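Local coordinates for chitin elicitor-binding protein (Oryza sativa subsp. japonica, PDB 5JCE) that binds chitin oligosaccharide elicitors at the plasma membrane of rice and helps transduce the signal that triggers plant defence responses, at residues 198-203 / 234-239; 218-223 / 271-276; 162-167 / 191-196. All coordinates share one frame; numbering follows the deposited sequence.

Contact 1. Residues 198-203 / 234-239; sequences SSISDT and YQLNCT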
ATOM      1  N   SER A 198     -14.649  -5.417  -0.836  1.00 48.66           N
ATOM      2  CA  SER A 198     -14.388  -6.824  -1.101  1.00 44.64           C
ATOM      3  C   SER A 198     -15.295  -7.717  -0.274  1.00 42.88           C
ATOM      4  O   SER A 198     -16.136  -7.241   0.477  1.00 41.01           O
ATOM      5  CB  SER A 198     -12.922  -7.168  -0.812  1.00 46.25           C
ATOM      6  OG  SER A 198     -12.626  -7.006   0.563  1.00 47.35           O
ATOM      7  N   SER A 199     -15.114  -9.021  -0.430  1.00 46.05           N
ATOM      8  CA  SER A 199     -15.780 -10.008   0.399  1.00 43.75           C
ATOM      9  C   SER A 199     -14.730 -10.795   1.187  1.00 47.31           C
ATOM     10  O   SER A 199     -14.970 -11.920   1.626  1.00 49.30           O
ATOM     11  CB  SER A 199     -16.630 -10.952  -0.455  1.00 44.68           C
ATOM     12  OG  SER A 199     -17.613 -10.250  -1.200  1.00 45.52           O
ATOM     13  N   ILE A 200     -13.556 -10.207   1.356  1.00 46.02           N
ATOM     14  CA  ILE A 200     -12.489 -10.874   2.072  1.00 45.77           C
ATOM     15  C   ILE A 200     -12.793 -10.870   3.564  1.00 55.24           C
ATOM     16  O   ILE A 200     -12.916  -9.811   4.178  1.00 60.51           O
ATOM     17  CB  ILE A 200     -11.138 -10.210   1.800  1.00 46.10           C
ATOM     18  CG1 ILE A 200     -10.746 -10.453   0.343  1.00 46.72           C
ATOM     19  CG2 ILE A 200     -10.082 -10.776   2.705  1.00 50.88           C
ATOM     20  CD1 ILE A 200      -9.477  -9.770  -0.070  1.00 40.63           C
ATOM     21  N   SER A 201     -12.907 -12.067   4.135  1.00 54.05           N
ATOM     22  CA  SER A 201     -13.300 -12.252   5.526  1.00 55.01           C
ATOM     23  C   SER A 201     -12.250 -11.792   6.544  1.00 58.06           C
ATOM     24  O   SER A 201     -11.059 -11.706   6.233  1.00 56.75           O
ATOM     25  CB  SER A 201     -13.638 -13.729   5.744  1.00 55.65           C
ATOM     26  OG  SER A 201     -13.484 -14.109   7.100  1.00 67.19           O
ATOM     27  N   ASP A 202     -12.719 -11.485   7.755  1.00 64.32           N
ATOM     28  CA  ASP A 202     -11.864 -11.266   8.935  1.00 61.94           C
ATOM     29  C   ASP A 202     -10.868 -12.389   9.175  1.00 60.87           C
ATOM     30  O   ASP A 202      -9.695 -12.147   9.440  1.00 61.25           O
ATOM     31  CB  ASP A 202     -12.716 -11.123  10.198  1.00 65.65           C
ATOM     32  CG  ASP A 202     -13.467  -9.824  10.239  1.00 74.62           C
ATOM     33  OD1 ASP A 202     -13.174  -8.975   9.370  1.00 72.93           O
ATOM     34  OD2 ASP A 202     -14.334  -9.651  11.130  1.00 78.27           O
ATOM     35  N   THR A 203     -11.358 -13.623   9.116  1.00 63.71           N
ATOM     36  CA  THR A 203     -10.543 -14.805   9.365  1.00 62.94           C
ATOM     37  C   THR A 203      -9.370 -14.977   8.392  1.00 65.15           C
ATOM     38  O   THR A 203      -8.484 -15.805   8.628  1.00 67.06           O
ATOM     39  CB  THR A 203     -11.395 -16.074   9.282  1.00 63.02           C
ATOM     40  OG1 THR A 203     -10.764 -17.120  10.031  1.00 81.25           O
ATOM     41  CG2 THR A 203     -11.560 -16.519   7.817  1.00 58.23           C
ATOM     42  N   TYR A 234     -16.253  -0.084  -8.028  1.00 55.83           N
ATOM     43  CA  TYR A 234     -15.587  -0.125  -6.721  1.00 52.18           C
ATOM     44  C   TYR A 234     -15.852  -1.432  -5.978  1.00 56.56           C
ATOM     45  O   TYR A 234     -15.832  -1.480  -4.749  1.00 54.64           O
ATOM     46  CB  TYR A 234     -15.979   1.067  -5.858  1.00 51.01           C
ATOM     47  CG  TYR A 234     -14.977   2.182  -5.992  1.00 58.61           C
ATOM     48  CD1 TYR A 234     -13.615   1.922  -5.897  1.00 55.35           C
ATOM     49  CD2 TYR A 234     -15.378   3.490  -6.253  1.00 56.29           C
ATOM     50  CE1 TYR A 234     -12.679   2.943  -6.033  1.00 54.33           C
ATOM     51  CE2 TYR A 234     -14.449   4.511  -6.388  1.00 55.03           C
ATOM     52  CZ  TYR A 234     -13.103   4.231  -6.280  1.00 56.72           C
ATOM     53  OH  TYR A 234     -12.171   5.235  -6.426  1.00 62.25           O
ATOM     54  N   GLN A 235     -16.084  -2.493  -6.744  1.00 54.03           N
ATOM     55  CA  GLN A 235     -16.141  -3.835  -6.202  1.00 45.38           C
ATOM     56  C   GLN A 235     -14.942  -4.583  -6.737  1.00 48.47           C
ATOM     57  O   GLN A 235     -14.767  -4.698  -7.949  1.00 49.19           O
ATOM     58  CB  GLN A 235     -17.438  -4.540  -6.591  1.00 51.26           C
ATOM     59  CG  GLN A 235     -17.674  -5.872  -5.891  1.00 51.63           C
ATOM     60  CD  GLN A 235     -18.087  -5.684  -4.436  1.00 62.53           C
ATOM     61  OE1 GLN A 235     -18.673  -4.660  -4.075  1.00 63.08           O
ATOM     62  NE2 GLN A 235     -17.764  -6.662  -3.589  1.00 60.65           N
ATOM     63  N   LEU A 236     -14.109  -5.067  -5.830  1.00 47.24           N
ATOM     64  CA  LEU A 236     -12.929  -5.838  -6.181  1.00 41.99           C
ATOM     65  C   LEU A 236     -13.258  -6.947  -7.175  1.00 44.04           C
ATOM     66  O   LEU A 236     -14.179  -7.731  -6.961  1.00 43.82           O
ATOM     67  CB  LEU A 236     -12.311  -6.434  -4.922  1.00 40.90           C
ATOM     68  CG  LEU A 236     -10.810  -6.661  -4.948  1.00 43.69           C
ATOM     69  CD1 LEU A 236     -10.126  -5.319  -4.974  1.00 42.59           C
ATOM     70  CD2 LEU A 236     -10.354  -7.491  -3.747  1.00 39.44           C
ATOM     71  N   ASN A 237     -12.518  -6.986  -8.278  1.00 44.60           N
ATOM     72  CA  ASN A 237     -12.668  -8.034  -9.269  1.00 42.62           C
ATOM     73  C   ASN A 237     -11.544  -9.032  -9.059  1.00 44.07           C
ATOM     74  O   ASN A 237     -10.383  -8.692  -9.226  1.00 45.91           O
ATOM     75  CB  ASN A 237     -12.641  -7.434 -10.684  1.00 46.03           C
ATOM     76  CG  ASN A 237     -12.974  -8.448 -11.787  1.00 49.22           C
ATOM     77  OD1 ASN A 237     -12.518  -9.589 -11.765  1.00 52.52           O
ATOM     78  ND2 ASN A 237     -13.746  -8.008 -12.780  1.00 55.33           N
ATOM     79  N   CYS A 238     -11.878 -10.255  -8.670  1.00 41.38           N
ATOM     80  CA  CYS A 238     -10.862 -11.285  -8.487  1.00 46.13           C
ATOM     81  C   CYS A 238     -10.994 -12.405  -9.489  1.00 45.72           C
ATOM     82  O   CYS A 238     -12.089 -12.711  -9.962  1.00 47.96           O
ATOM     83  CB  CYS A 238     -10.929 -11.862  -7.081  1.00 45.88           C
ATOM     84  SG  CYS A 238     -10.790 -10.575  -5.864  1.00 54.20           S
ATOM     85  N   THR A 239      -9.860 -13.010  -9.810  1.00 41.43           N
ATOM     86  CA  THR A 239      -9.801 -14.075 -10.797  1.00 45.39           C
ATOM     87  C   THR A 239      -8.719 -15.053 -10.370  1.00 44.63           C
ATOM     88  O   THR A 239      -7.753 -14.667  -9.698  1.00 47.28           O
ATOM     89  CB  THR A 239      -9.487 -13.549 -12.234  1.00 48.34           C
ATOM     90  OG1 THR A 239      -8.205 -12.912 -12.243  1.00 51.58           O
ATOM     91  CG2 THR A 239     -10.542 -12.546 -12.735  1.00 39.61           C
TER

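Contact 2. Residues 218-223 / 271-276; sequences GFTAGN and CAYSGY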
ATOM      1  N   GLY A 218      -3.491  -6.334  -7.779  1.00 40.85           N
ATOM      2  CA  GLY A 218      -2.555  -6.999  -6.884  1.00 39.78           C
ATOM      3  C   GLY A 218      -2.748  -8.505  -6.910  1.00 40.22           C
ATOM      4  O   GLY A 218      -3.705  -9.006  -7.503  1.00 39.03           O
ATOM      5  N   PHE A 219      -1.831  -9.224  -6.269  1.00 43.35           N
ATOM      6  CA  PHE A 219      -1.910 -10.678  -6.171  1.00 41.20           C
ATOM      7  C   PHE A 219      -1.999 -11.119  -4.713  1.00 46.98           C
ATOM      8  O   PHE A 219      -1.404 -10.499  -3.826  1.00 43.90           O
ATOM      9  CB  PHE A 219      -0.702 -11.323  -6.860  1.00 43.02           C
ATOM     10  CG  PHE A 219      -0.623 -11.029  -8.336  1.00 42.61           C
ATOM     11  CD1 PHE A 219      -1.267 -11.850  -9.258  1.00 40.65           C
ATOM     12  CD2 PHE A 219       0.079  -9.919  -8.805  1.00 42.67           C
ATOM     13  CE1 PHE A 219      -1.205 -11.584 -10.629  1.00 42.95           C
ATOM     14  CE2 PHE A 219       0.133  -9.642 -10.179  1.00 45.94           C
ATOM     15  CZ  PHE A 219      -0.511 -10.481 -11.087  1.00 41.33           C
ATOM     16  N   THR A 220      -2.742 -12.195  -4.462  1.00 47.80           N
ATOM     17  CA  THR A 220      -2.857 -12.708  -3.104  1.00 48.18           C
ATOM     18  C   THR A 220      -2.954 -14.245  -3.074  1.00 51.06           C
ATOM     19  O   THR A 220      -3.024 -14.891  -4.125  1.00 50.50           O
ATOM     20  CB  THR A 220      -4.066 -12.069  -2.395  1.00 47.98           C
ATOM     21  OG1 THR A 220      -3.985 -12.276  -0.976  1.00 41.59           O
ATOM     22  CG2 THR A 220      -5.381 -12.608  -2.963  1.00 45.78           C
ATOM     23  N   ALA A 221      -2.916 -14.817  -1.869  1.00 52.50           N
ATOM     24  CA  ALA A 221      -3.037 -16.266  -1.655  1.00 54.97           C
ATOM     25  C   ALA A 221      -1.931 -17.069  -2.339  1.00 56.06           C
ATOM     26  O   ALA A 221      -2.206 -17.965  -3.144  1.00 55.18           O
ATOM     27  CB  ALA A 221      -4.404 -16.762  -2.118  1.00 53.48           C
ATOM     28  N   GLY A 222      -0.686 -16.754  -1.993  1.00 58.52           N
ATOM     29  CA  GLY A 222       0.459 -17.406  -2.596  1.00 58.18           C
ATOM     30  C   GLY A 222       0.456 -17.237  -4.104  1.00 60.94           C
ATOM     31  O   GLY A 222       0.746 -18.177  -4.833  1.00 70.97           O
ATOM     32  N   ASN A 223       0.113 -16.036  -4.560  1.00 56.71           N
ATOM     33  CA  ASN A 223       0.042 -15.701  -5.988  1.00 64.13           C
ATOM     34  C   ASN A 223      -0.953 -16.529  -6.801  1.00 61.37           C
ATOM     35  O   ASN A 223      -0.761 -16.728  -7.999  1.00 62.22           O
ATOM     36  CB  ASN A 223       1.432 -15.805  -6.623  1.00 63.00           C
ATOM     37  CG  ASN A 223       2.319 -14.634  -6.251  1.00 68.25           C
ATOM     38  OD1 ASN A 223       2.406 -13.649  -6.989  1.00 73.77           O
ATOM     39  ND2 ASN A 223       2.960 -14.718  -5.093  1.00 68.08           N
ATOM     40  N   CYS A 271     -20.090 -14.589  -7.410  1.00 45.96           N
ATOM     41  CA  CYS A 271     -19.158 -15.446  -6.676  1.00 49.07           C
ATOM     42  C   CYS A 271     -17.822 -14.750  -6.437  1.00 45.93           C
ATOM     43  O   CYS A 271     -16.987 -14.700  -7.344  1.00 52.52           O
ATOM     44  CB  CYS A 271     -18.928 -16.758  -7.427  1.00 49.73           C
ATOM     45  SG  CYS A 271     -17.750 -17.841  -6.619  1.00 55.95           S
ATOM     46  N   ALA A 272     -17.611 -14.239  -5.222  1.00 42.90           N
ATOM     47  CA  ALA A 272     -16.408 -13.460  -4.902  1.00 41.99           C
ATOM     48  C   ALA A 272     -15.325 -14.200  -4.116  1.00 45.17           C
ATOM     49  O   ALA A 272     -15.569 -15.211  -3.479  1.00 50.75           O
ATOM     50  CB  ALA A 272     -16.813 -12.209  -4.138  1.00 20.00           C
ATOM     51  N   TYR A 273     -14.116 -13.669  -4.170  1.00 44.43           N
ATOM     52  CA  TYR A 273     -13.011 -14.163  -3.373  1.00 46.18           C
ATOM     53  C   TYR A 273     -13.194 -13.675  -1.950  1.00 44.95           C
ATOM     54  O   TYR A 273     -13.433 -12.490  -1.728  1.00 47.90           O
ATOM     55  CB  TYR A 273     -11.684 -13.676  -3.945  1.00 41.94           C
ATOM     56  CG  TYR A 273     -10.487 -13.926  -3.076  1.00 38.64           C
ATOM     57  CD1 TYR A 273      -9.943 -15.203  -2.958  1.00 37.87           C
ATOM     58  CD2 TYR A 273      -9.879 -12.885  -2.389  1.00 42.95           C
ATOM     59  CE1 TYR A 273      -8.830 -15.442  -2.153  1.00 38.89           C
ATOM     60  CE2 TYR A 273      -8.766 -13.110  -1.579  1.00 41.33           C
ATOM     61  CZ  TYR A 273      -8.248 -14.391  -1.474  1.00 41.74           C
ATOM     62  OH  TYR A 273      -7.147 -14.612  -0.685  1.00 45.96           O
ATOM     63  N   SER A 274     -13.110 -14.581  -0.987  1.00 42.98           N
ATOM     64  CA  SER A 274     -13.326 -14.196   0.405  1.00 48.15           C
ATOM     65  C   SER A 274     -12.123 -14.505   1.287  1.00 47.14           C
ATOM     66  O   SER A 274     -12.132 -14.197   2.474  1.00 51.89           O
ATOM     67  CB  SER A 274     -14.576 -14.873   0.961  1.00 41.47           C
ATOM     68  OG  SER A 274     -14.619 -16.237   0.593  1.00 48.03           O
ATOM     69  N   GLY A 275     -11.091 -15.108   0.705  1.00 42.14           N
ATOM     70  CA  GLY A 275      -9.821 -15.224   1.385  1.00 45.07           C
ATOM     71  C   GLY A 275      -9.141 -16.558   1.211  1.00 46.63           C
ATOM     72  O   GLY A 275      -9.552 -17.415   0.438  1.00 47.89           O
ATOM     73  N   TYR A 276      -8.063 -16.735   1.945  1.00 51.27           N
ATOM     74  CA  TYR A 276      -7.382 -18.012   1.940  1.00 53.29           C
ATOM     75  C   TYR A 276      -6.907 -18.280   3.339  1.00 54.00           C
ATOM     76  O   TYR A 276      -6.935 -17.391   4.193  1.00 53.95           O
ATOM     77  CB  TYR A 276      -6.198 -18.023   0.960  1.00 51.28           C
ATOM     78  CG  TYR A 276      -4.997 -17.278   1.472  1.00 47.70           C
ATOM     79  CD1 TYR A 276      -4.931 -15.897   1.396  1.00 51.36           C
ATOM     80  CD2 TYR A 276      -3.933 -17.952   2.039  1.00 55.25           C
ATOM     81  CE1 TYR A 276      -3.837 -15.208   1.872  1.00 51.80           C
ATOM     82  CE2 TYR A 276      -2.828 -17.272   2.523  1.00 51.73           C
ATOM     83  CZ  TYR A 276      -2.789 -15.904   2.440  1.00 49.50           C
ATOM     84  OH  TYR A 276      -1.700 -15.225   2.927  1.00 58.75           O
TER

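Contact 3. Residues 162-167 / 191-196; sequences AKYGVT and VPLPVC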
ATOM      1  N   ALA A 162      -8.348  16.303  -5.769  1.00 47.24           N
ATOM      2  CA  ALA A 162      -8.970  15.920  -7.035  1.00 54.98           C
ATOM      3  C   ALA A 162      -8.085  14.873  -7.706  1.00 51.90           C
ATOM      4  O   ALA A 162      -8.591  13.916  -8.296  1.00 54.01           O
ATOM      5  CB  ALA A 162      -9.198  17.136  -7.959  1.00 41.24           C
ATOM      6  N   LYS A 163      -6.772  15.041  -7.587  1.00 46.21           N
ATOM      7  CA  LYS A 163      -5.844  14.087  -8.174  1.00 49.08           C
ATOM      8  C   LYS A 163      -6.115  12.657  -7.671  1.00 49.45           C
ATOM      9  O   LYS A 163      -5.991  11.697  -8.430  1.00 50.80           O
ATOM     10  CB  LYS A 163      -4.390  14.479  -7.887  1.00 45.81           C
ATOM     11  CG  LYS A 163      -3.391  13.487  -8.480  1.00 47.85           C
ATOM     12  CD  LYS A 163      -2.096  14.136  -8.930  1.00 54.93           C
ATOM     13  CE  LYS A 163      -1.276  14.672  -7.761  1.00 62.74           C
ATOM     14  NZ  LYS A 163      -0.202  15.616  -8.227  1.00 69.36           N
ATOM     15  N   TYR A 164      -6.514  12.506  -6.413  1.00 46.26           N
ATOM     16  CA  TYR A 164      -6.698  11.164  -5.880  1.00 44.96           C
ATOM     17  C   TYR A 164      -8.158  10.785  -5.609  1.00 45.49           C
ATOM     18  O   TYR A 164      -8.436   9.695  -5.099  1.00 50.74           O
ATOM     19  CB  TYR A 164      -5.833  10.990  -4.617  1.00 45.96           C
ATOM     20  CG  TYR A 164      -4.353  10.996  -4.962  1.00 44.82           C
ATOM     21  CD1 TYR A 164      -3.788   9.948  -5.672  1.00 46.68           C
ATOM     22  CD2 TYR A 164      -3.537  12.050  -4.604  1.00 42.86           C
ATOM     23  CE1 TYR A 164      -2.457   9.956  -6.017  1.00 47.25           C
ATOM     24  CE2 TYR A 164      -2.206  12.073  -4.958  1.00 45.21           C
ATOM     25  CZ  TYR A 164      -1.671  11.021  -5.660  1.00 44.91           C
ATOM     26  OH  TYR A 164      -0.337  11.030  -6.004  1.00 45.81           O
ATOM     27  N   GLY A 165      -9.084  11.666  -5.972  1.00 45.46           N
ATOM     28  CA  GLY A 165     -10.496  11.346  -5.881  1.00 42.58           C
ATOM     29  C   GLY A 165     -10.963  11.381  -4.443  1.00 46.18           C
ATOM     30  O   GLY A 165     -11.869  10.644  -4.030  1.00 48.11           O
ATOM     31  N   VAL A 166     -10.335  12.263  -3.679  1.00 45.87           N
ATOM     32  CA  VAL A 166     -10.662  12.436  -2.271  1.00 52.65           C
ATOM     33  C   VAL A 166     -11.303  13.802  -2.012  1.00 51.92           C
ATOM     34  O   VAL A 166     -10.930  14.794  -2.645  1.00 49.42           O
ATOM     35  CB  VAL A 166      -9.399  12.294  -1.387  1.00 49.19           C
ATOM     36  CG1 VAL A 166      -9.773  12.438   0.041  1.00 53.63           C
ATOM     37  CG2 VAL A 166      -8.749  10.934  -1.604  1.00 47.23           C
ATOM     38  N   THR A 167     -12.268  13.850  -1.097  1.00 50.45           N
ATOM     39  CA  THR A 167     -12.780  15.123  -0.603  1.00 56.78           C
ATOM     40  C   THR A 167     -11.665  15.905   0.084  1.00 57.16           C
ATOM     41  O   THR A 167     -10.848  15.333   0.796  1.00 57.97           O
ATOM     42  CB  THR A 167     -13.938  14.936   0.397  1.00 57.34           C
ATOM     43  OG1 THR A 167     -13.410  14.570   1.681  1.00 58.39           O
ATOM     44  CG2 THR A 167     -14.899  13.863  -0.085  1.00 53.51           C
ATOM     45  N   VAL A 191      -2.649  10.762   2.684  1.00 57.86           N
ATOM     46  CA  VAL A 191      -3.720  10.808   1.666  1.00 47.13           C
ATOM     47  C   VAL A 191      -4.496   9.476   1.604  1.00 50.20           C
ATOM     48  O   VAL A 191      -4.024   8.500   1.009  1.00 49.35           O
ATOM     49  CB  VAL A 191      -3.150  11.114   0.264  1.00 46.10           C
ATOM     50  CG1 VAL A 191      -4.266  11.135  -0.773  1.00 50.13           C
ATOM     51  CG2 VAL A 191      -2.380  12.418   0.254  1.00 44.29           C
ATOM     52  N   PRO A 192      -5.679   9.417   2.236  1.00 46.49           N
ATOM     53  CA  PRO A 192      -6.396   8.138   2.282  1.00 47.50           C
ATOM     54  C   PRO A 192      -7.122   7.833   0.978  1.00 48.32           C
ATOM     55  O   PRO A 192      -8.254   8.287   0.799  1.00 45.67           O
ATOM     56  CB  PRO A 192      -7.408   8.331   3.425  1.00 44.43           C
ATOM     57  CG  PRO A 192      -7.069   9.633   4.053  1.00 47.19           C
ATOM     58  CD  PRO A 192      -6.357  10.447   3.029  1.00 48.25           C
ATOM     59  N   LEU A 193      -6.480   7.070   0.096  1.00 48.73           N
ATOM     60  CA  LEU A 193      -7.070   6.702  -1.189  1.00 44.35           C
ATOM     61  C   LEU A 193      -8.272   5.811  -0.980  1.00 45.36           C
ATOM     62  O   LEU A 193      -8.182   4.823  -0.260  1.00 42.32           O
ATOM     63  CB  LEU A 193      -6.060   5.971  -2.056  1.00 38.20           C
ATOM     64  CG  LEU A 193      -4.790   6.728  -2.391  1.00 46.31           C
ATOM     65  CD1 LEU A 193      -4.175   6.169  -3.642  1.00 44.80           C
ATOM     66  CD2 LEU A 193      -5.101   8.196  -2.572  1.00 46.30           C
ATOM     67  N   PRO A 194      -9.407   6.166  -1.594  1.00 44.80           N
ATOM     68  CA  PRO A 194     -10.524   5.216  -1.658  1.00 44.33           C
ATOM     69  C   PRO A 194     -10.121   3.925  -2.373  1.00 41.58           C
ATOM     70  O   PRO A 194      -9.292   3.958  -3.276  1.00 46.93           O
ATOM     71  CB  PRO A 194     -11.611   5.983  -2.441  1.00 42.23           C
ATOM     72  CG  PRO A 194     -10.978   7.278  -2.876  1.00 40.26           C
ATOM     73  CD  PRO A 194      -9.794   7.519  -2.018  1.00 42.13           C
ATOM     74  N   VAL A 195     -10.710   2.807  -1.964  1.00 40.17           N
ATOM     75  CA  VAL A 195     -10.385   1.496  -2.501  1.00 46.95           C
ATOM     76  C   VAL A 195     -11.661   0.687  -2.761  1.00 47.82           C
ATOM     77  O   VAL A 195     -12.712   1.008  -2.208  1.00 48.76           O
ATOM     78  CB  VAL A 195      -9.459   0.713  -1.527  1.00 43.12           C
ATOM     79  CG1 VAL A 195      -8.111   1.418  -1.388  1.00 42.24           C
ATOM     80  CG2 VAL A 195     -10.128   0.557  -0.162  1.00 39.19           C
ATOM     81  N   CYS A 196     -11.564  -0.360  -3.584  1.00 45.42           N
ATOM     82  CA  CYS A 196     -12.701  -1.243  -3.852  1.00 46.94           C
ATOM     83  C   CYS A 196     -13.157  -1.951  -2.583  1.00 47.18           C
ATOM     84  O   CYS A 196     -12.350  -2.209  -1.699  1.00 48.73           O
ATOM     85  CB  CYS A 196     -12.343  -2.277  -4.926  1.00 44.00           C
ATOM     86  SG  CYS A 196     -12.087  -1.602  -6.591  1.00 60.72           S
TER

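Contact 1. Residues 198-203 / 234-239
L236 meets S198 and I200 through one methyl group. CD2 of L236 lies 3.9 Å from S198 CB and 4.4 Å from I200 CD1. The L236 CA-CB bond points at the loop, and its CG is anti to the backbone N (chi1 -151°), which carries CD2 to the serine. I200 starts off in another direction, but its long branch is extended and brings CD1 back to the leucine. This second touch is looser than the first.

Q235 comes at S198 from another direction. Its chain runs out from the backbone and then bends at chi2 (74°). The amide nitrogen NE2 ends 4.2 Å from S198 CA and 4.3 Å from S199 OG. Both are packing distances; NE2 is too far from S199 OG for a hydrogen bond. S198 therefore has the amide of Q235 at its CA and the leucine methyl at its CB. Its own OG is used within the loop, where I200 N gives it a weak hydrogen bond of 3.4 Å.

Beyond the two segments, the backbone of R197 is hydrogen-bonded to those of Y234 and L236. L236 also packs on C227 of strand 225-228, and I200 on Y273. The contact joins the long loop after strand 188-194 to the entry of strand 237-240. Its chemistry is small-scale van der Waals packing; the R197 backbone bonds probably do more to set the spacing.

Contact 2. Residues 218-223 / 271-276
The hydroxyls of T220 and Y273 converge on one oxygen, OD2 of D206, and each is hydrogen-bonded to it. The aspartate sits in the loop that carries 198-203. The contact joins two three-stranded antiparallel sheets: T220 ends the edge strand 217-220 of one, and Y273 and Y276 lie on the central strand 269-277 of the other. That central strand carries a classic beta bulge, in which S274 and G275 both face Q285.

T220 and Y273 approach from opposite directions. OG1 of T220 is anti to the backbone N (chi1 -164°) and serves D206, while the methyl CG2 packs 3.5 Å from Y273 OH and 3.7 Å from its CZ. It meets the ring obliquely. The two hydroxyls, T220 OG1 and Y273 OH, stay 3.9 Å apart, bridged by the carboxylate oxygen. The shared grip probably favours a charged D206 and fixes how both hydroxyls are turned.

A221 follows as the chain leaves the strand. It touches both tyrosines: its CB is 3.8 Å from Y273 OH, and also packs 3.7 Å from Y276 CD1. The Y276 side chain also touches A205 and D206, and Y276 N is hydrogen-bonded to S204 OG. A221 CA makes a CH-pi contact over one face of Y276, 3.7 Å from the ring centroid and 15° off the ring normal.

Contact 3. Residues 162-167 / 191-196
Y164 and L193 both hold CG beside the backbone N, with chi1 of -68° and -59°, and these torsions bring the tyrosine and the leucine end together. L193 CD2 reaches Y164 CB at 3.5 Å and lies oblique to the ring. V191 CG1 meets the same ring at CD2, 4.0 Å away, with the two side chains crossing at about a right angle. K163 CG lies over one face of the tyrosine.

V166 makes the second half of the contact. Its CG2 lies 3.6 Å from P194 CD and also 3.6 Å from P192 O. P194 CG is 3.7 Å from G165 O, so the proline ring also packs on the backbone after the helix. There the chain turns by a Schellman motif at G165, whose phi is positive. T167 then caps the next helix, its OG1 bonded to T170 N.

Strand 144-150 completes the packing: Y149 touches both Y164 and V191, and L147 touches L193. The arrangement places the end of helix 157-164 against the second beta strand of the domain, 188-194. This is the beta-alpha-alpha-beta fold of a LysM domain, here the domain named LysM 2.

How the contacts relate
Contacts 1 and 2 are neighbours, with centres 8 Å apart. They touch through S201 N and S274 O, a probable hydrogen bond of 2.8 Å, and through C238 CB against Y273 CB at 3.7 Å. In sequence, each has one segment between the other's two, in the C-terminal beta region. Contact 3 comes earlier in sequence and lies in LysM 2, its centre 19 Å from contact 1 and 23 Å from contact 2. It reaches contact 1 through C196, whose CB packs 3.4 Å from L236 N and whose SG is disulfide-bonded to C229. It does not form the chitin site: the V191 side chain is about 9 Å from L183's, and Y164's about 12 Å from bound NAG.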